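Local coordinates for protein beta-glucanase (Bacteroides thetaiotaomicron, PDB 6EUG) that probably hydrolyses beta-1,3-galactosidic bonds of arabinogalactan through its family 43 glycoside hydrolase domain, the part described here with glucoimidazole bound, at residues Tyr136-Ala141 with Gln210-Asp214; Met200-Arg204 with Glu232-Gln238; Glu104-Glu110 with Leu127-Lys132. All coordinates share one frame; numbering follows the deposited sequence.

Interaction 1 of 3, residues Tyr136-Ala141 with Gln210-Asp214. With GIM (glucoimidazole), chain B.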
loop_
_atom_site.group_PDB
_atom_site.type_symbol
_atom_site.label_atom_id
_atom_site.label_comp_id
_atom_site.label_asym_id
_atom_site.label_seq_id
_atom_site.Cartn_x
_atom_site.Cartn_y
_atom_site.Cartn_z
ATOM N N TYR A 136 -16.205 3.269 5.057
ATOM C CA TYR A 136 -15.274 2.761 4.027
ATOM C C TYR A 136 -15.997 2.402 2.682
ATOM O O TYR A 136 -15.452 1.690 1.834
ATOM C CB TYR A 136 -14.452 1.568 4.588
ATOM C CG TYR A 136 -13.327 1.951 5.556
ATOM C CD1 TYR A 136 -13.568 2.083 6.916
ATOM C CD2 TYR A 136 -12.018 2.144 5.108
ATOM C CE1 TYR A 136 -12.559 2.430 7.813
ATOM C CE2 TYR A 136 -11.000 2.501 5.994
ATOM C CZ TYR A 136 -11.275 2.629 7.362
ATOM O OH TYR A 136 -10.303 2.981 8.288
ATOM N N GLY A 137 -17.207 2.907 2.485
ATOM C CA GLY A 137 -17.968 2.706 1.254
ATOM C C GLY A 137 -17.321 3.151 -0.055
ATOM O O GLY A 137 -17.240 2.365 -0.981
ATOM N N PRO A 138 -16.886 4.427 -0.153
ATOM C CA PRO A 138 -16.400 4.922 -1.450
ATOM C C PRO A 138 -15.226 4.175 -2.117
ATOM O O PRO A 138 -15.164 4.124 -3.341
ATOM C CB PRO A 138 -16.062 6.400 -1.159
ATOM C CG PRO A 138 -16.991 6.757 -0.037
ATOM C CD PRO A 138 -17.089 5.517 0.814
ATOM N N ALA A 139 -14.269 3.671 -1.319
ATOM C CA ALA A 139 -13.151 2.867 -1.791
ATOM C C ALA A 139 -12.402 3.520 -2.939
ATOM O O ALA A 139 -12.314 2.948 -4.038
ATOM C CB ALA A 139 -13.626 1.447 -2.154
ATOM N N ARG A 140 -11.871 4.726 -2.676
ATOM C CA ARG A 140 -11.173 5.511 -3.695
ATOM C C ARG A 140 -9.636 5.568 -3.524
ATOM O O ARG A 140 -9.081 5.359 -2.412
ATOM C CB ARG A 140 -11.685 6.949 -3.691
ATOM C CG ARG A 140 -13.156 7.149 -4.073
ATOM C CD ARG A 140 -13.502 8.632 -4.187
ATOM N NE ARG A 140 -14.865 8.827 -4.689
ATOM C CZ ARG A 140 -15.357 9.973 -5.139
ATOM N NH1 ARG A 140 -14.606 11.064 -5.218
ATOM N NH2 ARG A 140 -16.623 10.032 -5.526
ATOM N N ALA A 141 -8.967 5.829 -4.654
ATOM C CA ALA A 141 -7.585 6.288 -4.637
ATOM C C ALA A 141 -7.572 7.769 -4.966
ATOM O O ALA A 141 -8.324 8.222 -5.821
ATOM C CB ALA A 141 -6.719 5.527 -5.624
ATOM N N GLN A 210 -13.216 0.282 -10.565
ATOM C CA GLN A 210 -12.843 -0.753 -9.600
ATOM C C GLN A 210 -12.487 -0.130 -8.249
ATOM O O GLN A 210 -11.907 0.977 -8.192
ATOM C CB GLN A 210 -11.667 -1.580 -10.144
ATOM C CG GLN A 210 -11.984 -2.270 -11.477
ATOM C CD GLN A 210 -13.131 -3.249 -11.371
ATOM O OE1 GLN A 210 -13.096 -4.155 -10.527
ATOM N NE2 GLN A 210 -14.174 -3.076 -12.238
ATOM N N MET A 211 -12.856 -0.836 -7.177
ATOM C CA MET A 211 -12.620 -0.372 -5.818
ATOM C C MET A 211 -11.143 -0.395 -5.487
ATOM O O MET A 211 -10.419 -1.231 -5.988
ATOM C CB MET A 211 -13.379 -1.236 -4.798
ATOM C CG MET A 211 -14.909 -1.173 -4.921
ATOM S SD MET A 211 -15.777 -2.368 -3.898
ATOM C CE MET A 211 -15.421 -1.757 -2.245
ATOM N N SER A 212 -10.703 0.579 -4.682
ATOM C CA SER A 212 -9.297 0.649 -4.213
ATOM C C SER A 212 -9.269 0.999 -2.757
ATOM O O SER A 212 -9.738 2.084 -2.399
ATOM C CB SER A 212 -8.521 1.729 -5.037
ATOM O OG SER A 212 -7.131 1.764 -4.712
ATOM N N ARG A 213 -8.754 0.085 -1.911
ATOM C CA ARG A 213 -8.558 0.337 -0.494
ATOM C C ARG A 213 -7.049 0.300 -0.152
ATOM O O ARG A 213 -6.335 1.223 -0.570
ATOM C CB ARG A 213 -9.484 -0.530 0.395
ATOM C CG ARG A 213 -10.964 -0.244 0.183
ATOM C CD ARG A 213 -11.746 -0.457 1.482
ATOM N NE ARG A 213 -13.202 -0.300 1.376
ATOM C CZ ARG A 213 -14.066 -1.296 1.157
ATOM N NH1 ARG A 213 -13.646 -2.550 0.934
ATOM N NH2 ARG A 213 -15.374 -1.034 1.123
ATOM N N ASP A 214 -6.547 -0.725 0.538
ATOM C CA ASP A 214 -5.112 -0.814 0.785
ATOM C C ASP A 214 -4.373 -0.798 -0.584
ATOM O O ASP A 214 -4.861 -1.386 -1.572
ATOM C CB ASP A 214 -4.707 -2.100 1.522
ATOM C CG ASP A 214 -5.098 -2.126 2.988
ATOM O OD1 ASP A 214 -5.703 -1.177 3.547
ATOM O OD2 ASP A 214 -4.727 -3.141 3.628
HETATM C C1 GIM B . -7.156 -2.664 7.423
HETATM C C2 GIM B . -6.143 -1.931 6.631
HETATM N N10 GIM B . -7.879 -2.164 8.441
HETATM C C3 GIM B . -5.747 -0.638 7.368
HETATM C C4 GIM B . -7.034 0.064 7.896
HETATM C C5 GIM B . -7.705 -0.789 8.984
HETATM C C6 GIM B . -9.029 -0.205 9.473
HETATM C C7 GIM B . -8.502 -4.264 8.099
HETATM C C8 GIM B . -8.708 -3.148 8.884
HETATM N N1 GIM B . -7.539 -3.947 7.205
HETATM O O3 GIM B . -5.063 0.261 6.481
HETATM O O2 GIM B . -5.083 -2.856 6.272
HETATM O O4 GIM B . -7.994 0.376 6.855
HETATM O O6 GIM B . -10.017 -0.282 8.449
HETATM O O HOH W 1 -6.895 3.206 -2.389
#
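Arg213 reaches across to the backbone of Tyr136 and grips one carbonyl oxygen with two nitrogens. Its CB leaves the chain at an angle to segment 136-141. CG then lies beside the backbone N (chi1 -63°) and packs on Ala139 CB at 3.9 Å. A bend at chi2 turns CD toward Tyr136, whose CB packs on NE. NE donates to Tyr136 O at 3.0 Å, in the carbonyl plane and on a lone pair. NH2 donates to the same oxygen at 2.8 Å, but from well above that plane. Tyr136 O itself lies in the guanidinium plane. The grip is therefore side-on, and it fixes the rotation of the group. The remaining nitrogen, NH1, bonds to Asn234, in the turn of residues 232-235. Ala139 CB lies over one guanidinium face and also meets Met211 CE at 3.7 Å.

The backbones meet too. Ser212 N donates to Ala139 O at 2.9 Å, a nearly straight bond of 166°. A water adds a bridge. It accepts from Ser212 OG at 2.7 Å and donates to Arg140 O and Arg213 O, so three polar groups of the junction share it.

At the ligand end, Tyr136 and Asp214 meet the glucoimidazole. Tyr136 OH bonds to Glu110 OE2 and lies 3.3 Å from O6 of the ligand. Asp214 OD2 accepts from ligand O2 at 2.7 Å, and Ala264 N also donates to this oxygen. Segment 136-141 leads into strand 140-146, and segment 210-214 into strand 215-219 of the next sheet. This is the joint between two blades of the five-bladed beta-propeller of glycoside hydrolase family 43, where the loops leading into the strands, with Tyr136 and Asp214, line the glucoimidazole pocket.

Interaction 2 of 3, residues Met200-Arg204 with Glu232-Gln238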
loop_
_atom_site.group_PDB
_atom_site.type_symbol
_atom_site.label_atom_id
_atom_site.label_comp_id
_atom_site.label_asym_id
_atom_site.label_seq_id
_atom_site.Cartn_x
_atom_site.Cartn_y
_atom_site.Cartn_z
ATOM N N MET A 200 -17.560 -11.603 -10.970
ATOM C CA MET A 200 -18.854 -11.016 -10.665
ATOM C C MET A 200 -18.748 -9.578 -10.162
ATOM O O MET A 200 -19.503 -8.724 -10.585
ATOM C CB MET A 200 -19.594 -11.896 -9.645
ATOM C CG MET A 200 -20.945 -11.353 -9.193
ATOM S SD MET A 200 -21.982 -12.511 -8.249
ATOM C CE MET A 200 -21.027 -12.684 -6.751
ATOM N N PHE A 201 -17.823 -9.330 -9.240
ATOM C CA PHE A 201 -17.676 -7.933 -8.716
ATOM C C PHE A 201 -16.940 -6.995 -9.667
ATOM O O PHE A 201 -17.106 -5.741 -9.581
ATOM C CB PHE A 201 -17.055 -7.925 -7.284
ATOM C CG PHE A 201 -18.005 -8.357 -6.158
ATOM C CD1 PHE A 201 -19.363 -8.652 -6.360
ATOM C CD2 PHE A 201 -17.511 -8.470 -4.867
ATOM C CE1 PHE A 201 -20.176 -9.044 -5.282
ATOM C CE2 PHE A 201 -18.314 -8.852 -3.794
ATOM C CZ PHE A 201 -19.644 -9.137 -4.001
ATOM N N VAL A 202 -16.113 -7.538 -10.562
ATOM C CA VAL A 202 -15.574 -6.722 -11.643
ATOM C C VAL A 202 -16.718 -6.153 -12.516
ATOM O O VAL A 202 -16.765 -4.930 -12.787
ATOM C CB VAL A 202 -14.573 -7.503 -12.533
ATOM C CG1 VAL A 202 -14.069 -6.639 -13.687
ATOM C CG2 VAL A 202 -13.378 -8.022 -11.720
ATOM N N LYS A 203 -17.628 -7.025 -12.941
ATOM C CA LYS A 203 -18.798 -6.607 -13.765
ATOM C C LYS A 203 -19.700 -5.614 -12.994
ATOM O O LYS A 203 -20.133 -4.612 -13.559
ATOM C CB LYS A 203 -19.585 -7.854 -14.242
ATOM N N ARG A 204 -19.919 -5.862 -11.698
ATOM C CA ARG A 204 -20.704 -4.982 -10.832
ATOM C C ARG A 204 -20.133 -3.564 -10.848
ATOM O O ARG A 204 -20.875 -2.590 -10.951
ATOM C CB ARG A 204 -20.705 -5.512 -9.402
ATOM C CG ARG A 204 -21.625 -4.792 -8.423
ATOM C CD ARG A 204 -21.292 -5.120 -6.974
ATOM N NE ARG A 204 -19.917 -4.734 -6.594
ATOM C CZ ARG A 204 -19.326 -5.011 -5.428
ATOM N NH1 ARG A 204 -19.966 -5.683 -4.468
ATOM N NH2 ARG A 204 -18.080 -4.593 -5.201
ATOM N N GLU A 232 -12.509 -5.141 -5.428
ATOM C CA GLU A 232 -13.609 -6.100 -5.368
ATOM C C GLU A 232 -14.008 -6.450 -3.894
ATOM O O GLU A 232 -13.980 -7.616 -3.469
ATOM C CB GLU A 232 -13.218 -7.362 -6.170
ATOM C CG GLU A 232 -12.759 -7.113 -7.602
ATOM C CD GLU A 232 -12.285 -8.337 -8.379
ATOM O OE1 GLU A 232 -12.738 -9.505 -8.097
ATOM O OE2 GLU A 232 -11.386 -8.156 -9.273
ATOM N N ASP A 233 -14.367 -5.430 -3.118
ATOM C CA ASP A 233 -14.756 -5.593 -1.699
ATOM C C ASP A 233 -13.585 -6.231 -0.894
ATOM O O ASP A 233 -13.821 -7.080 -0.015
ATOM C CB ASP A 233 -16.078 -6.386 -1.504
ATOM C CG ASP A 233 -17.350 -5.578 -1.875
ATOM O OD1 ASP A 233 -17.304 -4.402 -2.185
ATOM O OD2 ASP A 233 -18.453 -6.139 -1.897
ATOM N N ASN A 234 -12.345 -5.833 -1.254
ATOM C CA ASN A 234 -11.081 -6.335 -0.659
ATOM C C ASN A 234 -10.722 -7.793 -1.061
ATOM O O ASN A 234 -9.694 -8.313 -0.634
ATOM C CB ASN A 234 -11.075 -6.228 0.898
ATOM C CG ASN A 234 -11.079 -4.797 1.419
ATOM O OD1 ASN A 234 -10.907 -3.832 0.680
ATOM N ND2 ASN A 234 -11.329 -4.661 2.713
ATOM N N LEU A 235 -11.537 -8.442 -1.883
ATOM C CA LEU A 235 -11.359 -9.870 -2.173
ATOM C C LEU A 235 -10.202 -10.197 -3.150
ATOM O O LEU A 235 -9.718 -11.318 -3.160
ATOM C CB LEU A 235 -12.663 -10.493 -2.691
ATOM C CG LEU A 235 -13.847 -10.496 -1.707
ATOM C CD1 LEU A 235 -15.201 -10.629 -2.380
ATOM C CD2 LEU A 235 -13.673 -11.578 -0.676
ATOM N N THR A 236 -9.819 -9.250 -3.994
ATOM C CA THR A 236 -8.957 -9.541 -5.158
ATOM C C THR A 236 -7.949 -8.418 -5.301
ATOM O O THR A 236 -8.337 -7.224 -5.162
ATOM C CB THR A 236 -9.846 -9.605 -6.438
ATOM O OG1 THR A 236 -10.894 -10.587 -6.255
ATOM C CG2 THR A 236 -9.019 -9.959 -7.678
ATOM N N LEU A 237 -6.669 -8.744 -5.591
ATOM C CA LEU A 237 -5.668 -7.693 -5.879
ATOM C C LEU A 237 -5.745 -7.279 -7.356
ATOM O O LEU A 237 -5.968 -8.128 -8.219
ATOM C CB LEU A 237 -4.247 -8.156 -5.627
ATOM C CG LEU A 237 -3.778 -8.277 -4.190
ATOM C CD1 LEU A 237 -2.458 -9.012 -4.196
ATOM C CD2 LEU A 237 -3.632 -6.890 -3.551
ATOM N N GLN A 238 -5.568 -5.975 -7.622
ATOM C CA GLN A 238 -5.409 -5.483 -9.003
ATOM C C GLN A 238 -4.113 -4.683 -9.157
ATOM O O GLN A 238 -3.646 -4.064 -8.180
ATOM C CB GLN A 238 -6.652 -4.701 -9.478
ATOM C CG GLN A 238 -7.905 -5.568 -9.612
ATOM C CD GLN A 238 -9.164 -4.800 -10.023
ATOM O OE1 GLN A 238 -9.088 -3.597 -10.332
ATOM N NE2 GLN A 238 -10.340 -5.482 -10.007
HETATM O O HOH W 2 -15.269 -10.566 -8.714
#
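Phe201 packs its CB against Glu232 CB at 4.0 Å, and its ring lies against the turn of residues 232-235. The carbonyl O of Glu232 lies at the ring edge, in plane. Leu235 CD1 touches CE2 of Phe201 at 3.9 Å, and Asp233 OD2 comes within 3.3 Å of Phe201 CE2. The same turn is type I', closed by Leu235 N to Glu232 O.

Packing is also tight around the buried Glu232 carboxylate. Val202 CG2 sits 3.2 Å from Glu232 OE2. OE2 also takes the amide of Gln238, whose NE2 is 3.0 Å away, on the anti lone pair. Gln238 OE1 turns to Tyr229. OE1 of Glu232 receives Thr236 OG1 at 2.8 Å, from above the carboxylate plane, and a salt bridge from Arg255. A water bridges it to Phe201 N at the start of helix 200-205.

The outer side is looser and more polar. Arg204 is exposed, and a bend at chi3 (60°) folds its guanidinium over one face of the Phe201 ring. From there it grips Asp233 end-on. NH1 meets OD2 at 3.0 Å in a straight bond of 175°, and NH2 meets OD1 at 3.1 Å. Both oxygens are approached from above the carboxylate plane, and the two flat groups stand 52° apart.

The outer Asp233 ties the helix to the turn by a direct ion pair, whose arginine also lids the ring. The inner Glu232 meets the helix by packing and one water. It is buried but well supplied with donors and a positive charge, so it probably stays ionised.

Interaction 3 of 3, residues Glu104-Glu110 with Leu127-Lys132. With GIM (glucoimidazole), chain B.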
loop_
_atom_site.group_PDB
_atom_site.type_symbol
_atom_site.label_atom_id
_atom_site.label_comp_id
_atom_site.label_asym_id
_atom_site.label_seq_id
_atom_site.Cartn_x
_atom_site.Cartn_y
_atom_site.Cartn_z
ATOM N N GLU A 104 -11.763 17.048 2.620
ATOM C CA GLU A 104 -12.194 17.858 3.762
ATOM C C GLU A 104 -11.952 17.136 5.084
ATOM O O GLU A 104 -12.037 15.880 5.153
ATOM C CB GLU A 104 -13.658 18.277 3.622
ATOM C CG GLU A 104 -14.703 17.198 3.759
ATOM C CD GLU A 104 -16.094 17.768 3.553
ATOM O OE1 GLU A 104 -16.817 17.151 2.733
ATOM O OE2 GLU A 104 -16.416 18.851 4.169
ATOM N N LYS A 105 -11.644 17.915 6.123
ATOM C CA LYS A 105 -11.448 17.347 7.467
ATOM C C LYS A 105 -12.649 16.456 7.832
ATOM O O LYS A 105 -13.824 16.851 7.646
ATOM C CB LYS A 105 -11.252 18.434 8.537
ATOM C CG LYS A 105 -10.665 17.919 9.849
ATOM C CD LYS A 105 -10.684 18.963 10.938
ATOM C CE LYS A 105 -10.697 18.315 12.321
ATOM N NZ LYS A 105 -9.325 18.338 12.832
ATOM N N GLY A 106 -12.337 15.272 8.346
ATOM C CA GLY A 106 -13.311 14.203 8.563
ATOM C C GLY A 106 -13.179 13.048 7.587
ATOM O O GLY A 106 -13.687 11.955 7.865
ATOM N N CYS A 107 -12.509 13.273 6.443
ATOM C CA CYS A 107 -12.191 12.161 5.510
ATOM C C CYS A 107 -11.124 11.197 6.081
ATOM O O CYS A 107 -10.345 11.545 6.981
ATOM C CB CYS A 107 -11.765 12.718 4.146
ATOM S SG CYS A 107 -10.062 13.335 4.107
ATOM N N ILE A 108 -11.093 9.963 5.564
ATOM C CA ILE A 108 -10.046 8.989 5.921
ATOM C C ILE A 108 -8.946 9.042 4.847
ATOM O O ILE A 108 -9.256 8.994 3.655
ATOM C CB ILE A 108 -10.655 7.566 6.007
ATOM C CG1 ILE A 108 -11.568 7.448 7.245
ATOM C CG2 ILE A 108 -9.625 6.457 5.985
ATOM C CD1 ILE A 108 -12.459 6.222 7.189
ATOM N N MET A 109 -7.698 9.154 5.289
ATOM C CA MET A 109 -6.525 9.171 4.426
ATOM C C MET A 109 -5.560 8.109 4.956
ATOM O O MET A 109 -5.029 8.260 6.067
ATOM C CB MET A 109 -5.887 10.558 4.499
ATOM C CG MET A 109 -6.754 11.673 3.924
ATOM S SD MET A 109 -5.936 13.232 4.237
ATOM C CE MET A 109 -5.984 14.064 2.658
ATOM N N GLU A 110 -5.357 7.034 4.174
ATOM C CA GLU A 110 -4.519 5.876 4.561
ATOM C C GLU A 110 -3.482 5.444 3.513
ATOM O O GLU A 110 -3.640 5.678 2.303
ATOM C CB GLU A 110 -5.385 4.659 4.934
ATOM C CG GLU A 110 -6.205 4.890 6.197
ATOM C CD GLU A 110 -7.118 3.742 6.608
ATOM O OE1 GLU A 110 -7.195 2.700 5.893
ATOM O OE2 GLU A 110 -7.814 3.902 7.658
ATOM N N LEU A 127 -2.793 7.854 -2.422
ATOM C CA LEU A 127 -3.257 7.377 -1.113
ATOM C C LEU A 127 -4.669 6.789 -1.212
ATOM O O LEU A 127 -5.382 7.066 -2.173
ATOM C CB LEU A 127 -3.168 8.511 -0.088
ATOM C CG LEU A 127 -4.042 9.723 -0.419
ATOM C CD1 LEU A 127 -4.701 10.239 0.840
ATOM C CD2 LEU A 127 -3.284 10.848 -1.112
ATOM N N HIS A 128 -5.062 6.009 -0.195
ATOM C CA HIS A 128 -6.430 5.504 -0.015
ATOM C C HIS A 128 -7.269 6.587 0.638
ATOM O O HIS A 128 -6.918 7.059 1.689
ATOM C CB HIS A 128 -6.348 4.240 0.866
ATOM C CG HIS A 128 -7.670 3.648 1.288
ATOM N ND1 HIS A 128 -7.754 2.724 2.314
ATOM C CD2 HIS A 128 -8.940 3.832 0.839
ATOM C CE1 HIS A 128 -9.023 2.395 2.496
ATOM N NE2 HIS A 128 -9.762 3.044 1.610
ATOM N N LEU A 129 -8.354 6.996 -0.041
ATOM C CA LEU A 129 -9.297 7.992 0.453
ATOM C C LEU A 129 -10.692 7.391 0.661
ATOM O O LEU A 129 -11.192 6.681 -0.207
ATOM C CB LEU A 129 -9.420 9.159 -0.549
ATOM C CG LEU A 129 -10.402 10.297 -0.184
ATOM C CD1 LEU A 129 -9.943 11.071 1.049
ATOM C CD2 LEU A 129 -10.552 11.249 -1.360
ATOM N N GLU A 130 -11.327 7.707 1.805
ATOM C CA GLU A 130 -12.749 7.515 2.002
ATOM C C GLU A 130 -13.359 8.884 2.371
ATOM O O GLU A 130 -12.851 9.610 3.250
ATOM C CB GLU A 130 -13.048 6.484 3.100
ATOM C CG GLU A 130 -12.411 5.099 2.911
ATOM C CD GLU A 130 -13.017 4.224 1.828
ATOM O OE1 GLU A 130 -14.126 4.542 1.335
ATOM O OE2 GLU A 130 -12.404 3.163 1.499
ATOM N N LEU A 131 -14.428 9.236 1.655
ATOM C CA LEU A 131 -15.087 10.522 1.807
ATOM C C LEU A 131 -15.720 10.671 3.199
ATOM O O LEU A 131 -16.187 9.692 3.790
ATOM C CB LEU A 131 -16.140 10.724 0.713
ATOM C CG LEU A 131 -15.696 10.667 -0.756
ATOM C CD1 LEU A 131 -16.892 10.736 -1.709
ATOM C CD2 LEU A 131 -14.714 11.782 -1.066
ATOM N N LYS A 132 -15.659 11.890 3.723
ATOM C CA LYS A 132 -16.238 12.237 5.025
ATOM C C LYS A 132 -17.648 11.723 5.148
ATOM O O LYS A 132 -18.475 11.922 4.253
ATOM C CB LYS A 132 -16.232 13.778 5.205
ATOM C CG LYS A 132 -16.934 14.285 6.470
ATOM C CD LYS A 132 -16.946 15.804 6.610
ATOM C CE LYS A 132 -17.621 16.221 7.930
ATOM N NZ LYS A 132 -17.853 17.687 7.998
HETATM C C1 GIM B . -7.156 -2.664 7.423
HETATM C C2 GIM B . -6.143 -1.931 6.631
HETATM N N10 GIM B . -7.879 -2.164 8.441
HETATM C C3 GIM B . -5.747 -0.638 7.368
HETATM C C4 GIM B . -7.034 0.064 7.896
HETATM C C5 GIM B . -7.705 -0.789 8.984
HETATM C C6 GIM B . -9.029 -0.205 9.473
HETATM C C7 GIM B . -8.502 -4.264 8.099
HETATM C C8 GIM B . -8.708 -3.148 8.884
HETATM N N1 GIM B . -7.539 -3.947 7.205
HETATM O O3 GIM B . -5.063 0.261 6.481
HETATM O O2 GIM B . -5.083 -2.856 6.272
HETATM O O4 GIM B . -7.994 0.376 6.855
HETATM O O6 GIM B . -10.017 -0.282 8.449
HETATM O O HOH W 3 -15.024 19.228 6.877
HETATM O O HOH W 4 -5.678 1.502 3.725
#
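Glu110 and His128, paired on adjacent strands, leave their backbones by different first torsions. Glu110 keeps CG beside its backbone N (chi1 -66°) and then runs straight out to its carboxylate. His128 swings its ring to the far side from its N (chi1 174°). This brings OE1 of Glu110 to 3.6 Å from ND1 of His128, and a water joins them. The water lies in the ring plane, 2.8 Å from His128 ND1, and donates to Glu110 OE1. It is also close to O3 of the glucoimidazole. Ligand O4 donates to Glu110 OE1 at 2.6 Å, and O3 does so at a longer distance.

The other ring nitrogen is held from behind. His128 NE2 donates to Glu130 OE2 at 2.6 Å, also near the ring plane. Glu130 OE1 takes the backbone N of Ala139. Glu130 thus fixes the rotation of a ring that meets the ligand only through water.

The frame is an antiparallel beta hairpin, the first two strands of a four-stranded propeller blade. Ile108 pairs with Glu130, and Glu110 with His128, as hydrogen-bonded pairs. Glu110 N to His128 O is 2.9 Å. Met109 and Leu129 form the non-hydrogen-bonded pair between them. Their side chains lie on the apolar face, where Leu129 CD1 meets Cys107 SG at 3.8 Å.

Beyond the strands, residues 104-107 make a type II turn with Gly106 at its third position. Lys132 stretches along this turn. Its CD lies 3.5 Å from Lys105 O, and the side chain crosses that of Glu104 at about a right angle. Lys132 NZ and Glu104 OE2 stay 4.3 Å apart. A water donates to Glu104 OE2 and Lys105 O and is only weakly held by Lys132 NZ. Glu104 OE2 also takes the backbone N of Gly100.

From the N terminus, interaction 3 closes first. It pairs neighbouring strands 108-117 and 122-130, with 16 residues between its segments. The chain then passes at once into segment 136-141, so interactions 3 and 1 adjoin in one sheet and both touch the ligand. Interaction 1 closes only after a 68-residue excursion that carries the three helices, and it ties this sheet to the next. Interaction 2 opens within that excursion at 200-204 and closes later, at 232-238, so it crosses interaction 1. The two touch where Gln210 OE1 meets Gln238 NE2. Interaction 2 pins helix 200-205 to the second sheet, about 21 Å between centres from interaction 3.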